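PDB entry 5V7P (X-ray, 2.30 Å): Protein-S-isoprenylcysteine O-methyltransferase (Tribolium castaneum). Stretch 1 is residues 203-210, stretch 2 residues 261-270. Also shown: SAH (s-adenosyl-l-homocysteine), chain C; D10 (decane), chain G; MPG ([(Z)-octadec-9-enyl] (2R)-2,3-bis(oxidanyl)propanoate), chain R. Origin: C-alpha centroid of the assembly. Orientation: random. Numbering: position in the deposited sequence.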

ATOM      1  N   VAL A 203     -11.031  -3.593 -17.545  1.00 24.47           N
ATOM      2  CA  VAL A 203     -10.308  -4.649 -16.848  1.00 21.76           C
ATOM      3  C   VAL A 203     -11.147  -5.259 -15.734  1.00 22.99           C
ATOM      4  O   VAL A 203     -10.869  -6.378 -15.292  1.00 23.39           O
ATOM      5  N   TYR A 204     -12.183  -4.555 -15.267  1.00 24.87           N
ATOM      6  CA  TYR A 204     -13.089  -5.147 -14.292  1.00 22.04           C
ATOM      7  C   TYR A 204     -14.002  -6.198 -14.909  1.00 22.71           C
ATOM      8  O   TYR A 204     -14.685  -6.911 -14.168  1.00 22.67           O
ATOM      9  N   ALA A 205     -14.023  -6.317 -16.237  1.00 23.06           N
ATOM     10  CA  ALA A 205     -14.663  -7.458 -16.874  1.00 35.31           C
ATOM     11  C   ALA A 205     -13.759  -8.684 -16.897  1.00 25.59           C
ATOM     12  O   ALA A 205     -14.263  -9.807 -16.998  1.00 29.92           O
ATOM     13  N   TRP A 206     -12.441  -8.491 -16.805  1.00 27.66           N
ATOM     14  CA  TRP A 206     -11.512  -9.616 -16.752  1.00 32.40           C
ATOM     15  C   TRP A 206     -11.395 -10.164 -15.334  1.00 31.44           C
ATOM     16  O   TRP A 206     -11.499 -11.377 -15.118  1.00 24.18           O
ATOM     17  N   PHE A 207     -11.168  -9.282 -14.364  1.00 31.44           N
ATOM     18  CA  PHE A 207     -10.981  -9.661 -12.973  1.00 25.55           C
ATOM     19  C   PHE A 207     -11.831  -8.765 -12.086  1.00 22.18           C
ATOM     20  O   PHE A 207     -12.116  -7.614 -12.428  1.00 23.19           O
ATOM     21  N   ARG A 208     -12.232  -9.302 -10.933  1.00 17.25           N
ATOM     22  CA  ARG A 208     -12.961  -8.505  -9.957  1.00 24.92           C
ATOM     23  C   ARG A 208     -12.054  -7.543  -9.200  1.00 19.85           C
ATOM     24  O   ARG A 208     -12.541  -6.535  -8.679  1.00 20.70           O
ATOM     25  N   HIS A 209     -10.756  -7.823  -9.139  1.00 22.81           N
ATOM     26  CA  HIS A 209      -9.800  -6.994  -8.404  1.00 26.26           C
ATOM     27  C   HIS A 209      -8.551  -6.781  -9.250  1.00 21.11           C
ATOM     28  O   HIS A 209      -7.447  -7.185  -8.873  1.00 16.18           O
ATOM     29  N   PRO A 210      -8.691  -6.126 -10.407  1.00 19.58           N
ATOM     30  CA  PRO A 210      -7.538  -5.985 -11.311  1.00 20.18           C
ATOM     31  C   PRO A 210      -6.388  -5.186 -10.719  1.00 23.65           C
ATOM     32  O   PRO A 210      -5.232  -5.423 -11.093  1.00 16.67           O
ATOM     33  N   GLN A 261     -26.364  -7.443  -7.518  1.00 32.22           N
ATOM     34  CA  GLN A 261     -25.524  -7.005  -8.629  1.00 36.22           C
ATOM     35  C   GLN A 261     -24.093  -7.498  -8.462  1.00 31.06           C
ATOM     36  O   GLN A 261     -23.457  -7.917  -9.436  1.00 31.89           O
ATOM     37  N   TYR A 262     -23.566  -7.463  -7.235  1.00 33.65           N
ATOM     38  CA  TYR A 262     -22.234  -8.009  -7.008  1.00 35.96           C
ATOM     39  C   TYR A 262     -22.256  -9.529  -6.942  1.00 36.09           C
ATOM     40  O   TYR A 262     -21.287 -10.175  -7.358  1.00 35.63           O
ATOM     41  N   CYS A 263     -23.338 -10.115  -6.428  1.00 29.19           N
ATOM     42  CA  CYS A 263     -23.463 -11.569  -6.444  1.00 32.06           C
ATOM     43  C   CYS A 263     -23.406 -12.097  -7.872  1.00 28.75           C
ATOM     44  O   CYS A 263     -22.697 -13.066  -8.160  1.00 34.55           O
ATOM     45  N   ASP A 264     -24.141 -11.459  -8.789  1.00 28.95           N
ATOM     46  CA  ASP A 264     -24.066 -11.842 -10.197  1.00 31.78           C
ATOM     47  C   ASP A 264     -22.667 -11.612 -10.751  1.00 33.75           C
ATOM     48  O   ASP A 264     -22.189 -12.378 -11.597  1.00 26.98           O
ATOM     49  N   TYR A 265     -22.001 -10.550 -10.292  1.00 34.33           N
ATOM     50  CA  TYR A 265     -20.654 -10.238 -10.754  1.00 30.19           C
ATOM     51  C   TYR A 265     -19.649 -11.290 -10.299  1.00 32.89           C
ATOM     52  O   TYR A 265     -18.684 -11.576 -11.017  1.00 30.70           O
ATOM     53  N   GLN A 266     -19.864 -11.880  -9.120  1.00 31.76           N
ATOM     54  CA  GLN A 266     -18.980 -12.936  -8.637  1.00 26.52           C
ATOM     55  C   GLN A 266     -19.118 -14.209  -9.461  1.00 32.58           C
ATOM     56  O   GLN A 266     -18.136 -14.941  -9.632  1.00 44.41           O
ATOM     57  N   GLN A 267     -20.316 -14.495  -9.972  1.00 37.34           N
ATOM     58  CA  GLN A 267     -20.517 -15.699 -10.770  1.00 39.46           C
ATOM     59  C   GLN A 267     -19.946 -15.554 -12.175  1.00 36.44           C
ATOM     60  O   GLN A 267     -19.591 -16.561 -12.800  1.00 50.79           O
ATOM     61  N   GLN A 268     -19.846 -14.326 -12.683  1.00 33.14           N
ATOM     62  CA  GLN A 268     -19.392 -14.096 -14.049  1.00 30.15           C
ATOM     63  C   GLN A 268     -17.891 -13.856 -14.151  1.00 32.54           C
ATOM     64  O   GLN A 268     -17.292 -14.177 -15.183  1.00 30.86           O
ATOM     65  N   VAL A 269     -17.271 -13.296 -13.114  1.00 39.43           N
ATOM     66  CA  VAL A 269     -15.872 -12.893 -13.158  1.00 30.29           C
ATOM     67  C   VAL A 269     -15.173 -13.382 -11.898  1.00 34.16           C
ATOM     68  O   VAL A 269     -15.722 -13.290 -10.794  1.00 29.55           O
ATOM     69  N   GLY A 270     -13.955 -13.903 -12.068  1.00 36.52           N
ATOM     70  CA  GLY A 270     -13.146 -14.309 -10.938  1.00 26.38           C
ATOM     71  C   GLY A 270     -12.331 -13.159 -10.370  1.00 25.78           C
ATOM     72  O   GLY A 270     -12.262 -12.071 -10.939  1.00 25.62           O
TER

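Three direct hydrogen bonds join the stretches, two of them made by Arg-208. Its NH1 donates to Val-269 O at 2.5 Å with an N-H...acceptor angle of 146°, and its backbone N donates to Gly-270 O at 2.8 Å and 154°. The third is very short: Tyr-265 OH donates to Tyr-204 O at 2.4 Å. Gln-266 O also lies 3.2 Å from Arg-208 NH1, but the angle is too poor for a hydrogen bond. Both carbonyls bonded by Arg-208 follow the end of the helix in stretch 2, since Val-269 is the first residue to leave helical phi/psi.

Two waters extend this network. Water 1 donates to Trp-206 O (2.9 Å) and accepts from Gly-270 N (2.7 Å), bridging the backbones. Water 2 donates to Arg-208 O at 2.7 Å and accepts from Tyr-262 OH at 2.8 Å and from SAH N6 at 2.9 Å, so the same water ties both stretches to the adenine amino group. At the other end of SAH, its N donates to His-209 ND1 (3.0 Å), while Tyr-204 OH makes a weak bond to SAH OXT (2.8 Å). These contacts fit a methyltransferase holding its cofactor product.

Arg-208 is also the centre of the packing, with 143 Å² covered by stretch 2. Its CA-to-CB bond points sideways, but chi angles of -58° (m), -149° (between wells) and -62° (m) bring the end of the side chain nearer. The guanidinium has Gln-266 CG over one face and Gly-270 C over the opposite face, with Val-269 O and Tyr-262 OH near its plane. Further back along the side chain, CD sits 4.1 Å from the centroid of the Tyr-265 ring and 28° off the normal, a CH-pi contact over the face.

Tyr-262 and Tyr-265 are both t at chi1, and each likewise starts sideways before its end approaches stretch 1. Tyr-262 OH lies 3.6 Å from His-209 CE1 and 3.8 Å from Arg-208 NE. Val-269, also t, points directly toward stretch 1: its CG1 reaches Trp-206 O at 3.3 Å and its CG2 reaches Ala-205 O at 3.6 Å, so this contact is largely methyl against backbone.

The outer side chains turn elsewhere. Trp-206 and Phe-207, both m, point away; Trp-206 CH2 meets MPG C6 at 3.9 Å, and Phe-207 CE1 meets D10 C9 at 4.0 Å. Gly-270 CA lies 3.8 Å from D10 C1, and an ideal CB there would clash with D10 C3 at 2.8 Å.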

ATOM      1  CB  VAL A 203      -8.965  -4.113 -16.306  1.00 21.50           C
ATOM      2  CG1 VAL A 203      -8.038  -3.753 -17.461  1.00 31.53           C
ATOM      3  CG2 VAL A 203      -9.178  -2.913 -15.391  1.00 21.97           C
ATOM      4  CB  TYR A 204     -13.914  -4.056 -13.606  1.00 17.58           C
ATOM      5  CG  TYR A 204     -13.107  -3.297 -12.583  1.00 16.07           C
ATOM      6  CD1 TYR A 204     -12.380  -2.168 -12.939  1.00 17.63           C
ATOM      7  CD2 TYR A 204     -13.044  -3.728 -11.266  1.00 14.86           C
ATOM      8  CE1 TYR A 204     -11.625  -1.481 -12.006  1.00 23.37           C
ATOM      9  CE2 TYR A 204     -12.297  -3.050 -10.328  1.00 17.80           C
ATOM     10  CZ  TYR A 204     -11.587  -1.930 -10.703  1.00 18.68           C
ATOM     11  OH  TYR A 204     -10.839  -1.254  -9.767  1.00 22.11           O
ATOM     12  CB  ALA A 205     -15.085  -7.103 -18.301  1.00 29.15           C
ATOM     13  CB  TRP A 206     -10.129  -9.190 -17.254  1.00 32.33           C
ATOM     14  CG  TRP A 206     -10.116  -8.535 -18.602  1.00 46.52           C
ATOM     15  CD1 TRP A 206     -11.122  -8.520 -19.524  1.00 48.07           C
ATOM     16  CD2 TRP A 206      -9.036  -7.790 -19.174  1.00 53.89           C
ATOM     17  NE1 TRP A 206     -10.733  -7.812 -20.637  1.00 52.59           N
ATOM     18  CE2 TRP A 206      -9.456  -7.354 -20.447  1.00 58.67           C
ATOM     19  CE3 TRP A 206      -7.753  -7.449 -18.734  1.00 50.74           C
ATOM     20  CZ2 TRP A 206      -8.639  -6.596 -21.283  1.00 60.68           C
ATOM     21  CZ3 TRP A 206      -6.943  -6.697 -19.566  1.00 52.28           C
ATOM     22  CH2 TRP A 206      -7.389  -6.278 -20.825  1.00 60.08           C
ATOM     23  CB  PHE A 207      -9.509  -9.540 -12.546  1.00 26.52           C
ATOM     24  CG  PHE A 207      -8.530  -9.974 -13.597  1.00 26.74           C
ATOM     25  CD1 PHE A 207      -8.296 -11.318 -13.835  1.00 28.13           C
ATOM     26  CD2 PHE A 207      -7.828  -9.036 -14.335  1.00 26.60           C
ATOM     27  CE1 PHE A 207      -7.388 -11.717 -14.796  1.00 26.83           C
ATOM     28  CE2 PHE A 207      -6.919  -9.430 -15.300  1.00 29.84           C
ATOM     29  CZ  PHE A 207      -6.699 -10.773 -15.529  1.00 27.27           C
ATOM     30  CB  ARG A 208     -13.685  -9.415  -8.962  1.00 26.24           C
ATOM     31  CG  ARG A 208     -14.655 -10.385  -9.615  1.00 26.70           C
ATOM     32  CD  ARG A 208     -15.825 -10.705  -8.701  1.00 24.70           C
ATOM     33  NE  ARG A 208     -15.411 -11.362  -7.463  1.00 31.79           N
ATOM     34  CZ  ARG A 208     -15.293 -12.678  -7.300  1.00 22.29           C
ATOM     35  NH1 ARG A 208     -15.552 -13.510  -8.298  1.00 32.65           N
ATOM     36  NH2 ARG A 208     -14.912 -13.167  -6.127  1.00 27.08           N
ATOM     37  CB  HIS A 209      -9.460  -7.641  -7.063  1.00 19.92           C
ATOM     38  CG  HIS A 209     -10.667  -8.052  -6.277  1.00 20.48           C
ATOM     39  ND1 HIS A 209     -11.444  -7.152  -5.580  1.00 18.31           N
ATOM     40  CD2 HIS A 209     -11.239  -9.265  -6.090  1.00 22.36           C
ATOM     41  CE1 HIS A 209     -12.437  -7.793  -4.993  1.00 24.41           C
ATOM     42  NE2 HIS A 209     -12.336  -9.076  -5.287  1.00 21.19           N
ATOM     43  CB  PRO A 210      -8.140  -5.285 -12.538  1.00 20.44           C
ATOM     44  CG  PRO A 210      -9.350  -4.577 -12.018  1.00 16.67           C
ATOM     45  CD  PRO A 210      -9.890  -5.445 -10.923  1.00 17.79           C
ATOM     46  CB  GLN A 261     -25.556  -5.482  -8.757  1.00 31.40           C
ATOM     47  CG  GLN A 261     -26.698  -4.954  -9.617  1.00 34.57           C
ATOM     48  CD  GLN A 261     -28.050  -5.065  -8.938  1.00 38.08           C
ATOM     49  OE1 GLN A 261     -28.859  -5.932  -9.273  1.00 40.64           O
ATOM     50  NE2 GLN A 261     -28.305  -4.180  -7.983  1.00 43.23           N
ATOM     51  CB  TYR A 262     -21.623  -7.449  -5.724  1.00 30.53           C
ATOM     52  CG  TYR A 262     -20.121  -7.602  -5.703  1.00 32.74           C
ATOM     53  CD1 TYR A 262     -19.309  -6.720  -6.402  1.00 23.38           C
ATOM     54  CD2 TYR A 262     -19.512  -8.641  -5.011  1.00 27.03           C
ATOM     55  CE1 TYR A 262     -17.941  -6.856  -6.405  1.00 22.69           C
ATOM     56  CE2 TYR A 262     -18.137  -8.784  -5.007  1.00 32.89           C
ATOM     57  CZ  TYR A 262     -17.357  -7.888  -5.708  1.00 25.14           C
ATOM     58  OH  TYR A 262     -15.987  -8.014  -5.718  1.00 21.18           O
ATOM     59  CB  CYS A 263     -24.760 -11.992  -5.754  1.00 33.05           C
ATOM     60  SG  CYS A 263     -24.866 -13.762  -5.400  1.00 61.83           S
ATOM     61  CB  ASP A 264     -25.090 -11.053 -11.014  1.00 43.84           C
ATOM     62  CG  ASP A 264     -26.515 -11.291 -10.558  1.00 39.97           C
ATOM     63  OD1 ASP A 264     -26.791 -12.366  -9.985  1.00 42.77           O
ATOM     64  OD2 ASP A 264     -27.362 -10.400 -10.779  1.00 47.44           O
ATOM     65  CB  TYR A 265     -20.268  -8.848 -10.247  1.00 28.63           C
ATOM     66  CG  TYR A 265     -18.911  -8.341 -10.677  1.00 31.77           C
ATOM     67  CD1 TYR A 265     -18.522  -8.360 -12.009  1.00 26.49           C
ATOM     68  CD2 TYR A 265     -18.031  -7.802  -9.747  1.00 29.76           C
ATOM     69  CE1 TYR A 265     -17.284  -7.878 -12.397  1.00 27.18           C
ATOM     70  CE2 TYR A 265     -16.798  -7.320 -10.125  1.00 21.93           C
ATOM     71  CZ  TYR A 265     -16.429  -7.358 -11.447  1.00 18.89           C
ATOM     72  OH  TYR A 265     -15.197  -6.872 -11.812  1.00 20.68           O
ATOM     73  CB  GLN A 266     -19.274 -13.231  -7.166  1.00 34.24           C
ATOM     74  CG  GLN A 266     -18.856 -12.124  -6.218  1.00 33.89           C
ATOM     75  CD  GLN A 266     -19.316 -12.369  -4.797  1.00 34.11           C
ATOM     76  OE1 GLN A 266     -20.474 -12.708  -4.555  1.00 38.89           O
ATOM     77  NE2 GLN A 266     -18.404 -12.207  -3.845  1.00 27.61           N
ATOM     78  CB  GLN A 267     -22.005 -16.039 -10.856  1.00 41.76           C
ATOM     79  CG  GLN A 267     -22.733 -16.021  -9.521  1.00 52.38           C
ATOM     80  CD  GLN A 267     -22.149 -16.991  -8.516  1.00 62.22           C
ATOM     81  OE1 GLN A 267     -21.605 -18.032  -8.886  1.00 59.76           O
ATOM     82  NE2 GLN A 267     -22.250 -16.650  -7.238  1.00 59.82           N
ATOM     83  CB  GLN A 268     -20.129 -12.895 -14.648  1.00 43.33           C
ATOM     84  CG  GLN A 268     -21.631 -13.087 -14.776  1.00 49.06           C
ATOM     85  CD  GLN A 268     -22.349 -11.812 -15.170  1.00 53.10           C
ATOM     86  OE1 GLN A 268     -23.179 -11.296 -14.422  1.00 60.62           O
ATOM     87  NE2 GLN A 268     -22.034 -11.296 -16.354  1.00 63.10           N
ATOM     88  CB  VAL A 269     -15.733 -11.361 -13.296  1.00 37.12           C
ATOM     89  CG1 VAL A 269     -14.271 -10.962 -13.458  1.00 35.13           C
ATOM     90  CG2 VAL A 269     -16.559 -10.854 -14.473  1.00 23.62           C
TER
HETATM   91  N   SAH C 301     -10.403  -4.376  -5.397  1.00 23.78           N
HETATM   92  CA  SAH C 301     -10.441  -3.481  -6.545  1.00 22.99           C
HETATM   93  CB  SAH C 301     -10.441  -2.027  -6.086  1.00 24.15           C
HETATM   94  CG  SAH C 301      -9.348  -1.677  -5.082  1.00 24.19           C
HETATM   95  SD  SAH C 301      -9.586  -0.011  -4.407  1.00 21.82           S
HETATM   96  C   SAH C 301      -9.259  -3.736  -7.477  1.00 28.54           C
HETATM   97  O   SAH C 301      -8.290  -4.402  -7.108  1.00 18.10           O
HETATM   98  OXT SAH C 301      -9.239  -3.284  -8.622  1.00 15.91           O
HETATM   99  C5' SAH C 301     -10.642  -0.552  -3.031  1.00 20.06           C
HETATM  100  C4' SAH C 301     -12.038   0.058  -3.061  1.00 23.38           C
HETATM  101  O4' SAH C 301     -12.655  -0.201  -4.305  1.00 27.18           O
HETATM  102  C3' SAH C 301     -12.912  -0.562  -1.980  1.00 33.18           C
HETATM  103  O3' SAH C 301     -13.391   0.430  -1.100  1.00 27.33           O
HETATM  104  C2' SAH C 301     -14.054  -1.238  -2.711  1.00 28.37           C
HETATM  105  O2' SAH C 301     -15.291  -0.955  -2.098  1.00 23.51           O
HETATM  106  C1' SAH C 301     -13.973  -0.683  -4.131  1.00 27.19           C
HETATM  107  N9  SAH C 301     -14.281  -1.682  -5.175  1.00 22.96           N
HETATM  108  C8  SAH C 301     -13.781  -2.953  -5.295  1.00 25.75           C
HETATM  109  N7  SAH C 301     -14.307  -3.528  -6.399  1.00 22.18           N
HETATM  110  C5  SAH C 301     -15.135  -2.640  -6.989  1.00 21.39           C
HETATM  111  C6  SAH C 301     -15.921  -2.711  -8.129  1.00 20.50           C
HETATM  112  N6  SAH C 301     -15.947  -3.816  -8.869  1.00 20.73           N
HETATM  113  N1  SAH C 301     -16.678  -1.619  -8.487  1.00 18.50           N
HETATM  114  C2  SAH C 301     -16.655  -0.472  -7.724  1.00 21.16           C
HETATM  115  N3  SAH C 301     -15.873  -0.410  -6.593  1.00 15.84           N
HETATM  116  C4  SAH C 301     -15.126  -1.477  -6.232  1.00 20.18           C
HETATM  117  C1  D10 G 305     -12.137 -16.585  -8.129  1.00 30.15           C
HETATM  118  C2  D10 G 305     -10.956 -17.307  -8.768  1.00 41.53           C
HETATM  119  C3  D10 G 305     -10.181 -16.321  -9.637  1.00 42.05           C
HETATM  120  C4  D10 G 305      -8.808 -16.900  -9.972  1.00 33.74           C
HETATM  121  C5  D10 G 305      -8.354 -16.341 -11.318  1.00 38.39           C
HETATM  122  C6  D10 G 305      -6.881 -16.670 -11.542  1.00 36.90           C
HETATM  123  C7  D10 G 305      -6.600 -16.720 -13.043  1.00 43.61           C
HETATM  124  C8  D10 G 305      -5.167 -16.266 -13.314  1.00 45.01           C
HETATM  125  C9  D10 G 305      -5.157 -14.766 -13.594  1.00 44.91           C
HETATM  126  C10 D10 G 305      -3.834 -14.168 -13.123  1.00 22.81           C
HETATM  127  C2  MPG R 316     -10.000  -1.590 -21.591  1.00 53.74           C
HETATM  128  C3  MPG R 316      -8.497  -1.374 -21.438  1.00 56.20           C
HETATM  129  C4  MPG R 316      -7.771  -2.608 -21.963  1.00 52.20           C
HETATM  130  C5  MPG R 316      -6.263  -2.401 -21.847  1.00 60.56           C
HETATM  131  C6  MPG R 316      -5.784  -2.788 -20.450  1.00 55.46           C
HETATM  132  C7  MPG R 316      -4.275  -3.028 -20.475  1.00 52.47           C
HETATM  133  C8  MPG R 316      -3.859  -3.760 -19.205  1.00 49.90           C
HETATM  134  C9  MPG R 316      -2.475  -4.384 -19.418  1.00 45.86           C
HETATM  135  C10 MPG R 316      -2.149  -5.620 -19.097  1.00 36.58           C
HETATM  136  C11 MPG R 316      -3.094  -6.638 -18.454  1.00 59.16           C
HETATM  137  C12 MPG R 316      -3.109  -7.913 -19.287  1.00 61.58           C
HETATM  138  C13 MPG R 316      -1.771  -8.633 -19.131  1.00 44.14           C
HETATM  139  O1  MPG R 316     -11.940  -0.338 -22.142  1.00 66.49           O
HETATM  140  C1  MPG R 316     -10.736  -0.264 -21.432  1.00 48.09           C
HETATM  141  CXD MPG R 316     -14.107   0.828 -22.727  1.00 80.30           C
HETATM  142  O2  MPG R 316     -15.081  -0.122 -22.396  1.00 70.00           O
HETATM  143  C21 MPG R 316     -13.694   0.645 -24.186  1.00 69.51           C
HETATM  144  O3  MPG R 316     -14.838   0.461 -24.975  1.00 68.04           O
HETATM  145  O4  MPG R 316     -12.748   1.330 -20.867  1.00 74.33           O
HETATM  146  CX3 MPG R 316     -12.885   0.644 -21.826  1.00 83.26           C
HETATM  147  O   HOH W   1     -12.808 -13.857 -14.545  1.00 31.34           O
HETATM  148  O   HOH W   2     -14.748  -5.991  -7.283  1.00 19.28           O